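Chitin oligosaccahride binding protein NagB1 (Paenibacillus sp. FPU-7, PDB 7EHP) binds chitin oligosaccharides such as N,N'-diacetylchitobiose and probably delivers them to a membrane transporter as an extracellular solute-binding protein. Local coordinates at residues N133-D145 and I262-G274. Sequence-based numbering, arbitrary orientation.
Sequences NVDVPRRWEDLMD and IGFFSFPDVGGKG
Asp269 N donates a hydrogen bond to Arg138 O at 3.0 Å and 158°, the donor lying well above the carbonyl plane. In return, Asp269 O takes a weak, bent hydrogen bond from Trp140 N (2.8 Å, 117° at the hydrogen) and a CA-H...O contact from Arg139 CA. In one of its two conformers, Arg138 bends alongside Asp269, and NH2 stands 3.6 Å from Asp269 OD2, a long and doubtful salt bridge at the guanidinium edge, guanidinium and carboxylate planes nearly perpendicular; Asp269 OD1 takes a hydrogen bond from Gly276 N. Arg139 is the N-cap residue, and its N donates a hydrogen bond to Asp142 OD2, which accepts with its anti lone pair. In this periplasmic-binding-protein-type fold, a single beta bridge between Arg139 and Asp269 joins the loop leaving strand 262-265, paired with strand 109-125, to the start of helix 140-152. Next to the bridge, Pro268 CG packs against Pro137 O and Leu143 CD2, the latter also touching Phe267 CZ at 3.6 Å. With CG anti to its backbone N (chi1 -177°), the Trp140 indole lies alongside Phe267, CZ3 at that ring's edge, while CE3 meets Val270 CG1. At the end of strand 262-265, Val136 CG1 sits over one face of the Phe265 ring, 3.9 Å from the centroid, and Pro137 CD makes an off-centre CH-pi contact with the same ring.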
ATOM      1  N   ASN A 133      -8.051 -27.780 -10.730  1.00 34.57           N
ATOM      2  CA  ASN A 133      -7.295 -28.145 -11.929  1.00 34.70           C
ATOM      3  C   ASN A 133      -7.144 -26.944 -12.863  1.00 33.62           C
ATOM      4  O   ASN A 133      -7.501 -26.990 -14.040  1.00 41.32           O
ATOM      5  CB  ASN A 133      -7.939 -29.337 -12.656  1.00 33.90           C
ATOM      6  CG  ASN A 133      -6.997 -30.001 -13.649  1.00 44.37           C
ATOM      7  OD1 ASN A 133      -7.409 -30.413 -14.736  1.00 48.61           O
ATOM      8  ND2 ASN A 133      -5.720 -30.098 -13.282  1.00 44.64           N
ATOM      9  N   VAL A 134      -6.608 -25.855 -12.306  1.00 30.31           N
ATOM     10  CA  VAL A 134      -6.307 -24.641 -13.059  1.00 29.77           C
ATOM     11  C   VAL A 134      -4.872 -24.212 -12.776  1.00 34.50           C
ATOM     12  O   VAL A 134      -4.378 -24.368 -11.653  1.00 33.20           O
ATOM     13  CB  VAL A 134      -7.281 -23.494 -12.717  1.00 28.89           C
ATOM     14  CG1 VAL A 134      -8.677 -23.764 -13.304  1.00 29.80           C
ATOM     15  CG2 VAL A 134      -7.342 -23.288 -11.202  1.00 28.03           C
ATOM     16  N   ASP A 135      -4.212 -23.660 -13.802  1.00 28.57           N
ATOM     17  CA  ASP A 135      -2.907 -23.034 -13.681  1.00 31.89           C
ATOM     18  C   ASP A 135      -3.070 -21.581 -13.259  1.00 35.91           C
ATOM     19  O   ASP A 135      -4.180 -21.050 -13.174  1.00 28.48           O
ATOM     20  CB  ASP A 135      -2.136 -23.078 -15.004  1.00 36.63           C
ATOM     21  CG  ASP A 135      -1.960 -24.475 -15.546  1.00 42.88           C
ATOM     22  OD1 ASP A 135      -2.004 -25.445 -14.759  1.00 49.07           O
ATOM     23  OD2 ASP A 135      -1.758 -24.592 -16.774  1.00 48.38           O
ATOM     24  N   VAL A 136      -1.936 -20.920 -13.034  1.00 26.88           N
ATOM     25  CA  VAL A 136      -1.949 -19.482 -12.744  1.00 29.99           C
ATOM     26  C   VAL A 136      -2.475 -18.736 -13.963  1.00 25.49           C
ATOM     27  O   VAL A 136      -1.984 -18.968 -15.086  1.00 27.77           O
ATOM     28  CB  VAL A 136      -0.537 -18.998 -12.357  1.00 28.13           C
ATOM     29  CG1 VAL A 136      -0.425 -17.476 -12.448  1.00 25.48           C
ATOM     30  CG2 VAL A 136      -0.208 -19.480 -10.955  1.00 32.23           C
ATOM     31  N   PRO A 137      -3.458 -17.840 -13.816  1.00 27.47           N
ATOM     32  CA  PRO A 137      -4.038 -17.174 -14.991  1.00 27.88           C
ATOM     33  C   PRO A 137      -3.156 -16.016 -15.420  1.00 27.64           C
ATOM     34  O   PRO A 137      -2.831 -15.132 -14.624  1.00 26.36           O
ATOM     35  CB  PRO A 137      -5.400 -16.686 -14.479  1.00 26.76           C
ATOM     36  CG  PRO A 137      -5.089 -16.348 -13.011  1.00 27.76           C
ATOM     37  CD  PRO A 137      -4.187 -17.493 -12.576  1.00 26.63           C
ATOM     38  N   ARG A 138      -2.763 -16.016 -16.689  1.00 27.34           N
ATOM     39  CA  ARG A 138      -1.890 -14.965 -17.194  0.54 27.76           C
ATOM     40  C   ARG A 138      -2.617 -13.912 -18.013  1.00 27.27           C
ATOM     41  O   ARG A 138      -2.051 -12.844 -18.258  1.00 24.80           O
ATOM     42  CB  ARG A 138      -0.747 -15.556 -18.025  0.54 30.90           C
ATOM     43  CG  ARG A 138       0.516 -15.788 -17.198  0.54 30.70           C
ATOM     44  CD  ARG A 138       0.750 -14.666 -16.152  0.54 31.81           C
ATOM     45  NE  ARG A 138       1.646 -13.601 -16.614  0.54 34.62           N
ATOM     46  CZ  ARG A 138       1.267 -12.520 -17.293  0.54 31.25           C
ATOM     47  NH1 ARG A 138      -0.004 -12.319 -17.579  0.54 26.42           N
ATOM     48  NH2 ARG A 138       2.168 -11.625 -17.674  0.54 33.69           N
ATOM     49  N   ARG A 139      -3.857 -14.152 -18.417  1.00 25.85           N
ATOM     50  CA  ARG A 139      -4.601 -13.139 -19.153  1.00 23.84           C
ATOM     51  C   ARG A 139      -6.037 -13.152 -18.649  1.00 22.59           C
ATOM     52  O   ARG A 139      -6.425 -14.030 -17.880  1.00 24.78           O
ATOM     53  CB  ARG A 139      -4.520 -13.380 -20.661  1.00 27.13           C
ATOM     54  CG  ARG A 139      -3.135 -13.151 -21.229  1.00 30.67           C
ATOM     55  CD  ARG A 139      -3.180 -12.952 -22.731  1.00 35.47           C
ATOM     56  NE  ARG A 139      -3.762 -14.115 -23.389  1.00 41.85           N
ATOM     57  CZ  ARG A 139      -4.398 -14.083 -24.556  1.00 39.05           C
ATOM     58  NH1 ARG A 139      -4.530 -12.951 -25.234  1.00 39.85           N
ATOM     59  NH2 ARG A 139      -4.901 -15.197 -25.048  1.00 37.69           N
ATOM     60  N   TRP A 140      -6.834 -12.172 -19.101  1.00 23.82           N
ATOM     61  CA  TRP A 140      -8.188 -11.996 -18.571  1.00 19.64           C
ATOM     62  C   TRP A 140      -9.032 -13.251 -18.743  1.00 25.47           C
ATOM     63  O   TRP A 140      -9.705 -13.696 -17.800  1.00 21.05           O
ATOM     64  CB  TRP A 140      -8.873 -10.799 -19.240  1.00 27.45           C
ATOM     65  CG  TRP A 140     -10.251 -10.519 -18.691  1.00 24.20           C
ATOM     66  CD1 TRP A 140     -11.451 -10.915 -19.227  1.00 23.26           C
ATOM     67  CD2 TRP A 140     -10.565  -9.798 -17.497  1.00 20.84           C
ATOM     68  NE1 TRP A 140     -12.484 -10.484 -18.438  1.00 23.08           N
ATOM     69  CE2 TRP A 140     -11.968  -9.789 -17.373  1.00 24.58           C
ATOM     70  CE3 TRP A 140      -9.794  -9.153 -16.521  1.00 22.98           C
ATOM     71  CZ2 TRP A 140     -12.618  -9.158 -16.317  1.00 23.29           C
ATOM     72  CZ3 TRP A 140     -10.439  -8.527 -15.471  1.00 20.56           C
ATOM     73  CH2 TRP A 140     -11.842  -8.528 -15.382  1.00 23.65           C
ATOM     74  N   GLU A 141      -9.012 -13.847 -19.940  1.00 19.56           N
ATOM     75  CA  GLU A 141      -9.901 -14.978 -20.172  1.00 26.22           C
ATOM     76  C   GLU A 141      -9.510 -16.180 -19.319  1.00 22.48           C
ATOM     77  O   GLU A 141     -10.381 -16.977 -18.947  1.00 24.21           O
ATOM     78  CB  GLU A 141      -9.926 -15.337 -21.663  1.00 23.23           C
ATOM     79  CG  GLU A 141     -10.687 -14.323 -22.514  1.00 24.41           C
ATOM     80  CD  GLU A 141     -12.121 -14.072 -22.030  1.00 33.48           C
ATOM     81  OE1 GLU A 141     -12.842 -15.061 -21.759  1.00 32.56           O
ATOM     82  OE2 GLU A 141     -12.525 -12.882 -21.917  1.00 29.59           O
ATOM     83  N   ASP A 142      -8.223 -16.319 -18.982  1.00 24.54           N
ATOM     84  CA  ASP A 142      -7.828 -17.327 -18.000  1.00 25.51           C
ATOM     85  C   ASP A 142      -8.446 -17.016 -16.642  1.00 27.71           C
ATOM     86  O   ASP A 142      -8.979 -17.905 -15.968  1.00 22.25           O
ATOM     87  CB  ASP A 142      -6.300 -17.395 -17.855  1.00 27.26           C
ATOM     88  CG  ASP A 142      -5.564 -17.552 -19.184  1.00 29.49           C
ATOM     89  OD1 ASP A 142      -5.913 -18.469 -19.950  1.00 26.89           O
ATOM     90  OD2 ASP A 142      -4.598 -16.781 -19.429  1.00 30.61           O
ATOM     91  N   LEU A 143      -8.366 -15.750 -16.220  1.00 23.36           N
ATOM     92  CA  LEU A 143      -8.895 -15.359 -14.912  1.00 23.65           C
ATOM     93  C   LEU A 143     -10.375 -15.697 -14.789  1.00 26.91           C
ATOM     94  O   LEU A 143     -10.820 -16.218 -13.756  1.00 27.57           O
ATOM     95  CB  LEU A 143      -8.669 -13.864 -14.688  1.00 18.23           C
ATOM     96  CG  LEU A 143      -9.036 -13.254 -13.330  1.00 25.17           C
ATOM     97  CD1 LEU A 143      -8.492 -14.082 -12.171  1.00 18.61           C
ATOM     98  CD2 LEU A 143      -8.526 -11.812 -13.251  1.00 19.11           C
ATOM     99  N   MET A 144     -11.147 -15.410 -15.842  1.00 24.85           N
ATOM    100  CA  MET A 144     -12.577 -15.693 -15.838  1.00 22.59           C
ATOM    101  C   MET A 144     -12.840 -17.181 -15.622  1.00 22.65           C
ATOM    102  O   MET A 144     -13.729 -17.563 -14.857  1.00 22.68           O
ATOM    103  CB  MET A 144     -13.173 -15.229 -17.166  1.00 23.74           C
ATOM    104  CG  MET A 144     -13.188 -13.713 -17.395  1.00 27.78           C
ATOM    105  SD  MET A 144     -13.663 -12.692 -15.986  1.00 32.28           S
ATOM    106  CE  MET A 144     -15.392 -12.937 -16.089  1.00 28.52           C
ATOM    107  N   ASP A 145     -12.058 -18.034 -16.284  1.00 25.12           N
ATOM    108  CA  ASP A 145     -12.185 -19.482 -16.111  1.00 26.01           C
ATOM    109  C   ASP A 145     -11.867 -19.900 -14.674  1.00 28.08           C
ATOM    110  O   ASP A 145     -12.610 -20.674 -14.055  1.00 27.56           O
ATOM    111  CB  ASP A 145     -11.253 -20.174 -17.112  1.00 23.53           C
ATOM    112  CG  ASP A 145     -11.308 -21.673 -17.029  1.00 33.90           C
ATOM    113  OD1 ASP A 145     -12.398 -22.249 -17.252  1.00 32.73           O
ATOM    114  OD2 ASP A 145     -10.248 -22.274 -16.726  1.00 37.97           O
ATOM    115  N   ILE A 262       0.432 -21.068  -0.117  1.00 34.72           N
ATOM    116  CA  ILE A 262       0.076 -19.695  -0.480  1.00 29.27           C
ATOM    117  C   ILE A 262       1.079 -19.184  -1.504  1.00 25.89           C
ATOM    118  O   ILE A 262       2.295 -19.263  -1.285  1.00 25.89           O
ATOM    119  CB  ILE A 262       0.045 -18.776   0.753  1.00 28.84           C
ATOM    120  CG1 ILE A 262      -1.245 -18.968   1.540  1.00 30.55           C
ATOM    121  CG2 ILE A 262       0.114 -17.311   0.306  1.00 26.73           C
ATOM    122  CD1 ILE A 262      -1.267 -18.254   2.879  1.00 35.58           C
ATOM    123  N   GLY A 263       0.576 -18.650  -2.617  1.00 21.99           N
ATOM    124  CA  GLY A 263       1.424 -18.064  -3.639  1.00 24.10           C
ATOM    125  C   GLY A 263       1.011 -16.660  -4.047  1.00 20.16           C
ATOM    126  O   GLY A 263       0.133 -16.053  -3.431  1.00 20.83           O
ATOM    127  N   PHE A 264       1.614 -16.141  -5.107  1.00 17.38           N
ATOM    128  CA  PHE A 264       1.394 -14.756  -5.505  1.00 21.92           C
ATOM    129  C   PHE A 264       1.708 -14.649  -6.987  1.00 24.51           C
ATOM    130  O   PHE A 264       2.725 -15.186  -7.434  1.00 30.50           O
ATOM    131  CB  PHE A 264       2.287 -13.809  -4.687  1.00 18.14           C
ATOM    132  CG  PHE A 264       2.171 -12.351  -5.065  1.00 18.36           C
ATOM    133  CD1 PHE A 264       2.883 -11.829  -6.134  1.00 19.25           C
ATOM    134  CD2 PHE A 264       1.378 -11.492  -4.318  1.00 15.63           C
ATOM    135  CE1 PHE A 264       2.774 -10.489  -6.473  1.00 19.49           C
ATOM    136  CE2 PHE A 264       1.252 -10.159  -4.653  1.00 14.80           C
ATOM    137  CZ  PHE A 264       1.961  -9.647  -5.725  1.00 18.62           C
ATOM    138  N   PHE A 265       0.853 -13.963  -7.747  1.00 22.43           N
ATOM    139  CA  PHE A 265       1.181 -13.659  -9.135  1.00 22.27           C
ATOM    140  C   PHE A 265       0.711 -12.254  -9.494  1.00 19.29           C
ATOM    141  O   PHE A 265      -0.230 -11.720  -8.906  1.00 18.97           O
ATOM    142  CB  PHE A 265       0.596 -14.701 -10.114  1.00 23.78           C
ATOM    143  CG  PHE A 265      -0.894 -14.899 -10.004  1.00 20.24           C
ATOM    144  CD1 PHE A 265      -1.772 -14.076 -10.684  1.00 20.14           C
ATOM    145  CD2 PHE A 265      -1.411 -15.929  -9.241  1.00 20.30           C
ATOM    146  CE1 PHE A 265      -3.149 -14.260 -10.585  1.00 16.48           C
ATOM    147  CE2 PHE A 265      -2.782 -16.120  -9.136  1.00 18.98           C
ATOM    148  CZ  PHE A 265      -3.651 -15.285  -9.813  1.00 20.40           C
ATOM    149  N   SER A 266       1.386 -11.660 -10.474  1.00 21.47           N
ATOM    150  CA  SER A 266       0.946 -10.381 -11.013  1.00 21.84           C
ATOM    151  C   SER A 266      -0.416 -10.538 -11.683  1.00 20.68           C
ATOM    152  O   SER A 266      -0.757 -11.603 -12.210  1.00 23.45           O
ATOM    153  CB  SER A 266       1.977  -9.847 -12.004  1.00 23.87           C
ATOM    154  OG  SER A 266       1.532  -8.646 -12.606  1.00 30.17           O
ATOM    155  N   PHE A 267      -1.211  -9.471 -11.636  1.00 17.66           N
ATOM    156  CA  PHE A 267      -2.574  -9.524 -12.152  1.00 19.32           C
ATOM    157  C   PHE A 267      -2.560  -9.868 -13.638  1.00 19.47           C
ATOM    158  O   PHE A 267      -1.728  -9.346 -14.380  1.00 20.26           O
ATOM    159  CB  PHE A 267      -3.279  -8.182 -11.941  1.00 20.41           C
ATOM    160  CG  PHE A 267      -4.741  -8.241 -12.174  1.00 17.28           C
ATOM    161  CD1 PHE A 267      -5.598  -8.685 -11.179  1.00 19.33           C
ATOM    162  CD2 PHE A 267      -5.265  -7.901 -13.420  1.00 23.13           C
ATOM    163  CE1 PHE A 267      -6.974  -8.757 -11.409  1.00 20.04           C
ATOM    164  CE2 PHE A 267      -6.623  -7.973 -13.669  1.00 18.64           C
ATOM    165  CZ  PHE A 267      -7.485  -8.410 -12.669  1.00 24.27           C
ATOM    166  N   PRO A 268      -3.476 -10.723 -14.106  1.00 22.53           N
ATOM    167  CA  PRO A 268      -3.500 -11.079 -15.530  1.00 19.09           C
ATOM    168  C   PRO A 268      -3.484  -9.873 -16.466  1.00 24.13           C
ATOM    169  O   PRO A 268      -3.994  -8.793 -16.146  1.00 24.10           O
ATOM    170  CB  PRO A 268      -4.806 -11.871 -15.666  1.00 23.89           C
ATOM    171  CG  PRO A 268      -4.980 -12.498 -14.323  1.00 23.07           C
ATOM    172  CD  PRO A 268      -4.509 -11.454 -13.345  1.00 22.27           C
ATOM    173  N   ASP A 269      -2.868 -10.067 -17.631  1.00 25.22           N
ATOM    174  CA  ASP A 269      -2.923  -9.061 -18.674  1.00 24.67           C
ATOM    175  C   ASP A 269      -4.319  -9.026 -19.289  1.00 21.12           C
ATOM    176  O   ASP A 269      -5.075  -9.994 -19.210  1.00 22.95           O
ATOM    177  CB  ASP A 269      -1.876  -9.358 -19.738  1.00 26.01           C
ATOM    178  CG  ASP A 269      -0.482  -8.973 -19.295  1.00 32.94           C
ATOM    179  OD1 ASP A 269      -0.367  -8.225 -18.295  1.00 24.28           O
ATOM    180  OD2 ASP A 269       0.492  -9.414 -19.948  1.00 28.33           O
ATOM    181  N   VAL A 270      -4.666  -7.885 -19.894  1.00 27.91           N
ATOM    182  CA  VAL A 270      -5.984  -7.690 -20.490  1.00 30.30           C
ATOM    183  C   VAL A 270      -5.927  -7.202 -21.933  1.00 33.26           C
ATOM    184  O   VAL A 270      -6.977  -6.972 -22.536  1.00 33.78           O
ATOM    185  CB  VAL A 270      -6.856  -6.731 -19.649  1.00 24.86           C
ATOM    186  CG1 VAL A 270      -6.864  -7.142 -18.173  1.00 26.40           C
ATOM    187  CG2 VAL A 270      -6.401  -5.305 -19.836  1.00 23.72           C
ATOM    188  N   GLY A 271      -4.747  -7.058 -22.526  1.00 33.87           N
ATOM    189  CA  GLY A 271      -4.689  -6.547 -23.877  1.00 31.60           C
ATOM    190  C   GLY A 271      -4.961  -5.061 -23.887  1.00 38.63           C
ATOM    191  O   GLY A 271      -5.855  -4.576 -24.593  1.00 42.57           O
ATOM    192  N   GLY A 272      -4.205  -4.339 -23.063  1.00 29.86           N
ATOM    193  CA  GLY A 272      -4.334  -2.906 -22.927  1.00 26.92           C
ATOM    194  C   GLY A 272      -2.965  -2.310 -22.681  1.00 24.40           C
ATOM    195  O   GLY A 272      -1.963  -3.024 -22.604  1.00 28.75           O
ATOM    196  N   LYS A 273      -2.936  -0.985 -22.543  1.00 25.33           N
ATOM    197  CA  LYS A 273      -1.704  -0.202 -22.521  1.00 26.02           C
ATOM    198  C   LYS A 273      -0.881  -0.401 -21.258  1.00 29.17           C
ATOM    199  O   LYS A 273       0.238   0.123 -21.191  1.00 30.97           O
ATOM    200  CB  LYS A 273      -2.054   1.276 -22.718  1.00 24.55           C
ATOM    201  CG  LYS A 273      -2.971   1.477 -23.952  1.00 35.97           C
ATOM    202  CD  LYS A 273      -3.189   2.941 -24.338  1.00 39.15           C
ATOM    203  CE  LYS A 273      -4.610   3.390 -23.989  1.00 29.43           C
ATOM    204  NZ  LYS A 273      -5.052   4.563 -24.794  1.00 33.44           N
ATOM    205  N   GLY A 274      -1.380  -1.148 -20.269  1.00 25.24           N
ATOM    206  CA  GLY A 274      -0.644  -1.344 -19.030  1.00 18.80           C
ATOM    207  C   GLY A 274      -0.299  -2.796 -18.767  1.00 26.61           C
ATOM    208  O   GLY A 274       0.031  -3.170 -17.634  1.00 25.63           O
TER